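Side-chain contacts in terminal oxygenase component of carbazole 1,9a-dioxygenase (PDB 3GKQ), which serves as the terminal oxygenase of carbazole 1,9a-dioxygenase, a Rieske non-heme iron enzyme that probably takes electrons from a ferredoxin to dioxygenate carbazole: residues Glu12-Thr15 with Arg16-Pro20; Ser340-Pro343 with Phe344-Asp348. One frame throughout, in Å; residues are numbered along the deposited sequence.

Contact 1 (Glu12-Thr15 with Arg16-Pro20)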
loop_
_atom_site.group_PDB
_atom_site.type_symbol
_atom_site.label_atom_id
_atom_site.label_comp_id
_atom_site.label_asym_id
_atom_site.label_seq_id
_atom_site.Cartn_x
_atom_site.Cartn_y
_atom_site.Cartn_z
ATOM N N GLU A 12 -19.689 -12.840 -22.905
ATOM C CA GLU A 12 -18.835 -13.954 -23.298
ATOM C C GLU A 12 -18.758 -14.016 -24.819
ATOM O O GLU A 12 -17.672 -14.100 -25.387
ATOM C CB GLU A 12 -19.386 -15.272 -22.738
ATOM C CG GLU A 12 -18.541 -16.512 -23.051
ATOM C CD GLU A 12 -18.592 -16.918 -24.521
ATOM O OE1 GLU A 12 -19.705 -16.945 -25.090
ATOM O OE2 GLU A 12 -17.525 -17.218 -25.102
ATOM N N ARG A 13 -19.914 -13.968 -25.475
ATOM C CA ARG A 13 -19.958 -14.022 -26.933
ATOM C C ARG A 13 -19.232 -12.853 -27.571
ATOM O O ARG A 13 -18.574 -13.007 -28.597
ATOM C CB ARG A 13 -21.403 -14.033 -27.445
ATOM C CG ARG A 13 -22.063 -15.398 -27.440
ATOM C CD ARG A 13 -23.280 -15.403 -28.351
ATOM N NE ARG A 13 -24.262 -14.389 -27.968
ATOM C CZ ARG A 13 -24.955 -14.412 -26.833
ATOM N NH1 ARG A 13 -24.780 -15.398 -25.961
ATOM N NH2 ARG A 13 -25.830 -13.449 -26.570
ATOM N N ARG A 14 -19.362 -11.680 -26.964
ATOM C CA ARG A 14 -18.720 -10.489 -27.495
ATOM C C ARG A 14 -17.196 -10.485 -27.362
ATOM O O ARG A 14 -16.495 -10.058 -28.276
ATOM C CB ARG A 14 -19.289 -9.236 -26.821
ATOM C CG ARG A 14 -18.508 -7.980 -27.159
ATOM C CD ARG A 14 -19.178 -6.696 -26.683
ATOM N NE ARG A 14 -18.269 -5.566 -26.871
ATOM C CZ ARG A 14 -17.239 -5.296 -26.070
ATOM N NH1 ARG A 14 -16.994 -6.064 -25.014
ATOM N NH2 ARG A 14 -16.433 -4.281 -26.346
ATOM N N THR A 15 -16.681 -10.965 -26.237
ATOM C CA THR A 15 -15.237 -10.964 -26.005
ATOM C C THR A 15 -14.524 -12.260 -26.391
ATOM O O THR A 15 -13.297 -12.346 -26.328
ATOM C CB THR A 15 -14.934 -10.674 -24.529
ATOM O OG1 THR A 15 -15.473 -11.724 -23.722
ATOM C CG2 THR A 15 -15.565 -9.353 -24.106
ATOM N N ARG A 16 -15.304 -13.255 -26.800
ATOM C CA ARG A 16 -14.788 -14.566 -27.181
ATOM C C ARG A 16 -13.528 -14.551 -28.049
ATOM O O ARG A 16 -12.529 -15.179 -27.707
ATOM C CB ARG A 16 -15.888 -15.355 -27.901
ATOM C CG ARG A 16 -15.501 -16.776 -28.273
ATOM C CD ARG A 16 -16.649 -17.477 -28.992
ATOM N NE ARG A 16 -17.811 -17.626 -28.122
ATOM C CZ ARG A 16 -18.995 -18.079 -28.522
ATOM N NH1 ARG A 16 -19.187 -18.431 -29.790
ATOM N NH2 ARG A 16 -19.992 -18.174 -27.651
ATOM N N ALA A 17 -13.584 -13.840 -29.170
ATOM C CA ALA A 17 -12.459 -13.770 -30.097
ATOM C C ALA A 17 -11.170 -13.169 -29.533
ATOM O O ALA A 17 -10.111 -13.313 -30.142
ATOM C CB ALA A 17 -12.875 -13.021 -31.360
ATOM N N TRP A 18 -11.240 -12.483 -28.395
ATOM C CA TRP A 18 -10.019 -11.933 -27.815
ATOM C C TRP A 18 -9.823 -12.239 -26.338
ATOM O O TRP A 18 -9.209 -11.465 -25.606
ATOM C CB TRP A 18 -9.892 -10.419 -28.060
ATOM C CG TRP A 18 -11.164 -9.653 -28.219
ATOM C CD1 TRP A 18 -11.936 -9.566 -29.343
ATOM C CD2 TRP A 18 -11.784 -8.820 -27.241
ATOM N NE1 TRP A 18 -12.996 -8.726 -29.125
ATOM C CE2 TRP A 18 -12.928 -8.253 -27.838
ATOM C CE3 TRP A 18 -11.482 -8.491 -25.911
ATOM C CZ2 TRP A 18 -13.777 -7.377 -27.154
ATOM C CZ3 TRP A 18 -12.326 -7.619 -25.229
ATOM C CH2 TRP A 18 -13.460 -7.074 -25.855
ATOM N N ALA A 19 -10.321 -13.395 -25.909
ATOM C CA ALA A 19 -10.182 -13.817 -24.520
ATOM C C ALA A 19 -8.711 -13.926 -24.101
ATOM O O ALA A 19 -8.350 -13.545 -22.993
ATOM C CB ALA A 19 -10.889 -15.149 -24.308
ATOM N N PRO A 20 -7.840 -14.457 -24.980
ATOM C CA PRO A 20 -6.424 -14.572 -24.608
ATOM C C PRO A 20 -5.801 -13.206 -24.301
ATOM O O PRO A 20 -4.996 -13.068 -23.382
ATOM C CB PRO A 20 -5.796 -15.230 -25.836
ATOM C CG PRO A 20 -6.919 -16.070 -26.378
ATOM C CD PRO A 20 -8.100 -15.124 -26.268
HETATM O O HOH W 1 -15.619 -12.124 -30.112
#

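Contact 2 (Ser340-Pro343 with Phe344-Asp348)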
loop_
_atom_site.group_PDB
_atom_site.type_symbol
_atom_site.label_atom_id
_atom_site.label_comp_id
_atom_site.label_asym_id
_atom_site.label_seq_id
_atom_site.Cartn_x
_atom_site.Cartn_y
_atom_site.Cartn_z
ATOM N N SER A 340 -5.962 6.960 -16.907
ATOM C CA SER A 340 -7.382 7.063 -16.597
ATOM C C SER A 340 -8.150 5.816 -16.999
ATOM O O SER A 340 -9.147 5.473 -16.363
ATOM C CB SER A 340 -8.002 8.297 -17.260
ATOM O OG SER A 340 -9.203 8.650 -16.585
ATOM N N MET A 341 -7.703 5.137 -18.054
ATOM C CA MET A 341 -8.371 3.904 -18.475
ATOM C C MET A 341 -7.963 2.743 -17.568
ATOM O O MET A 341 -8.745 1.825 -17.339
ATOM C CB MET A 341 -7.991 3.509 -19.907
ATOM C CG MET A 341 -8.660 4.301 -21.009
ATOM S SD MET A 341 -8.512 3.434 -22.577
ATOM C CE MET A 341 -6.765 3.622 -22.897
ATOM N N GLU A 342 -6.730 2.797 -17.074
ATOM C CA GLU A 342 -6.152 1.742 -16.236
ATOM C C GLU A 342 -7.095 1.068 -15.236
ATOM O O GLU A 342 -7.359 -0.129 -15.351
ATOM C CB GLU A 342 -4.891 2.276 -15.529
ATOM C CG GLU A 342 -4.248 1.336 -14.487
ATOM C CD GLU A 342 -3.759 0.005 -15.060
ATOM O OE1 GLU A 342 -3.658 -0.140 -16.301
ATOM O OE2 GLU A 342 -3.454 -0.901 -14.256
ATOM N N PRO A 343 -7.639 1.819 -14.262
ATOM C CA PRO A 343 -8.535 1.164 -13.300
ATOM C C PRO A 343 -9.769 0.480 -13.888
ATOM O O PRO A 343 -10.240 -0.522 -13.351
ATOM C CB PRO A 343 -8.890 2.292 -12.325
ATOM C CG PRO A 343 -8.760 3.536 -13.169
ATOM C CD PRO A 343 -7.525 3.265 -13.985
ATOM N N PHE A 344 -10.290 1.010 -14.988
ATOM C CA PHE A 344 -11.470 0.431 -15.617
ATOM C C PHE A 344 -11.168 -0.958 -16.171
ATOM O O PHE A 344 -12.027 -1.837 -16.158
ATOM C CB PHE A 344 -11.957 1.342 -16.750
ATOM C CG PHE A 344 -13.299 0.956 -17.323
ATOM C CD1 PHE A 344 -14.423 0.867 -16.508
ATOM C CD2 PHE A 344 -13.451 0.756 -18.695
ATOM C CE1 PHE A 344 -15.685 0.589 -17.051
ATOM C CE2 PHE A 344 -14.703 0.478 -19.250
ATOM C CZ PHE A 344 -15.822 0.397 -18.431
ATOM N N TYR A 345 -9.940 -1.157 -16.644
ATOM C CA TYR A 345 -9.543 -2.438 -17.221
ATOM C C TYR A 345 -8.695 -3.332 -16.310
ATOM O O TYR A 345 -8.558 -4.521 -16.574
ATOM C CB TYR A 345 -8.784 -2.202 -18.538
ATOM C CG TYR A 345 -9.648 -1.645 -19.648
ATOM C CD1 TYR A 345 -10.415 -2.490 -20.448
ATOM C CD2 TYR A 345 -9.746 -0.269 -19.862
ATOM C CE1 TYR A 345 -11.261 -1.985 -21.432
ATOM C CE2 TYR A 345 -10.594 0.252 -20.851
ATOM C CZ TYR A 345 -11.347 -0.616 -21.626
ATOM O OH TYR A 345 -12.199 -0.127 -22.588
ATOM N N ALA A 346 -8.133 -2.767 -15.247
ATOM C CA ALA A 346 -7.276 -3.539 -14.347
ATOM C C ALA A 346 -7.924 -4.789 -13.752
ATOM O O ALA A 346 -7.248 -5.790 -13.532
ATOM C CB ALA A 346 -6.748 -2.642 -13.228
ATOM N N ASP A 347 -9.229 -4.737 -13.499
ATOM C CA ASP A 347 -9.934 -5.881 -12.926
ATOM C C ASP A 347 -10.739 -6.663 -13.962
ATOM O O ASP A 347 -11.619 -7.444 -13.604
ATOM C CB ASP A 347 -10.872 -5.425 -11.802
ATOM C CG ASP A 347 -11.825 -4.331 -12.248
ATOM O OD1 ASP A 347 -12.143 -4.268 -13.457
ATOM O OD2 ASP A 347 -12.263 -3.534 -11.387
ATOM N N ASP A 348 -10.440 -6.438 -15.239
ATOM C CA ASP A 348 -11.111 -7.125 -16.344
ATOM C C ASP A 348 -12.544 -6.674 -16.632
ATOM O O ASP A 348 -13.119 -7.058 -17.649
ATOM C CB ASP A 348 -11.115 -8.645 -16.119
ATOM C CG ASP A 348 -9.721 -9.217 -15.934
ATOM O OD1 ASP A 348 -8.826 -8.882 -16.732
ATOM O OD2 ASP A 348 -9.521 -10.012 -14.993
HETATM O O HOH W 2 -9.760 -1.611 -11.022
#

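Contact 1 (Glu12-Thr15 with Arg16-Pro20)
Glu-12 and Arg-16, one helical turn apart, form a bidentate salt bridge at the end of helix 9-15. Arg-16 grips the carboxylate side-on: NH2 reaches Glu-12 OE1 at 2.9 Å, and NE reaches Glu-12 OE2 at 3.1 Å. Both oxygens offer their syn lone pairs and both bonds are nearly straight, with carboxylate and guanidinium tilted only 23° apart. Bends at chi2 of Glu-12 (-71°) and chi3 of Arg-16 (-64°) bring the flat ends together.

The aromatic contacts belong to Trp-18, the N-cap residue of helix 19-23. Its ring lies across Thr-15, whose CA sits over the six-membered ring, 4.0 Å from its centroid, in a CH-pi contact; the methyl CG2 of Thr-15 meets Trp-18 CH2 at 3.6 Å. The Arg-14 guanidinium stands almost perpendicular to the indole and turns one face to Trp-18 CZ2, while its NH2 forms a salt bridge with Glu-354 and its NH1 a hydrogen bond with the carbonyl of Trp-351. Arg-367 adds a cation-pi contact to the indole.

Among the backbone bonds, Trp-18 N donates to Thr-15 O at 2.9 Å, whereas Arg-16 N to Glu-12 O is weak. A water accepts from Ala-17 N and donates to Arg-14 O, linking the two at the turn.

The chemistry thus divides between two sides of the turn: an ion pair among exposed residues, probably softened by solvent, and a buried indole that packs on Arg-368 and Ser-371 of helix 361-373 and meets Arg-367 there, while Arg-14 ties the junction to Trp-351 and Glu-354.

Contact 2 (Ser340-Pro343 with Phe344-Asp348)
Met-341 and Tyr-345 meet one turn apart near the C-terminal end of helix 332-346, which carries the iron ligand Asp-334. Met-341 CB lies 4.2 Å from Tyr-345 CD2, and SD comes obliquely to the ring, 5.3 Å from its centroid, a Met-aromatic contact. With CG anti to the carbonyl carbon (chi1 -77°) and the next bond extended, SD runs alongside the ring, 4.2 Å from Tyr-345 CE2. One residue on, Glu-342 OE2 comes to 3.9 Å from the methyl CB of Ala-346.

Tyr-345 N donates to Met-341 O at 3.3 Å, and Ala-346 N to Glu-342 O at 2.8 Å, although Pro-343, lacking an N-H, kinks the helix. A water donates to Pro-343 O and, weakly, to Asp-347 OD2, whose other oxygen, OD1, accepts the N-H of Arg-349.

Farther out, Asn-173 N holds OE1 of Glu-342, whose side chain lies about 9 Å from an iron(II) ion and about 7 Å from that of Asp-171. Tyr-345 OH bonds Glu-354 of its own chain and Arg-75 of a neighbouring subunit. Helix 174-181 packs here through Met-176, and the ring of Trp-351, on helix 349-353, meets that of Tyr-345 at about 55°.

Contact 1 comes first along the chain, spanning the junction of helices 9-15 and 19-23, and contact 2 follows more than 300 residues later, near the end of helix 332-346. Their centres nevertheless lie about 17 Å apart on the same side of the chain's centre, with nearest atoms about 7 Å from each other. Trp-351 and Glu-354 tie the two together: both bind Arg-14 of contact 1 and meet Tyr-345 of contact 2. The N-terminal helices are thus joined to the catalytic domain. Contact 1 lies away from the metal sites and is touched by no other subunit of the assembly, whereas contact 2 meets a neighbouring subunit at several residues, among them Arg-75 and Val-77 of its [2Fe-2S] pocket.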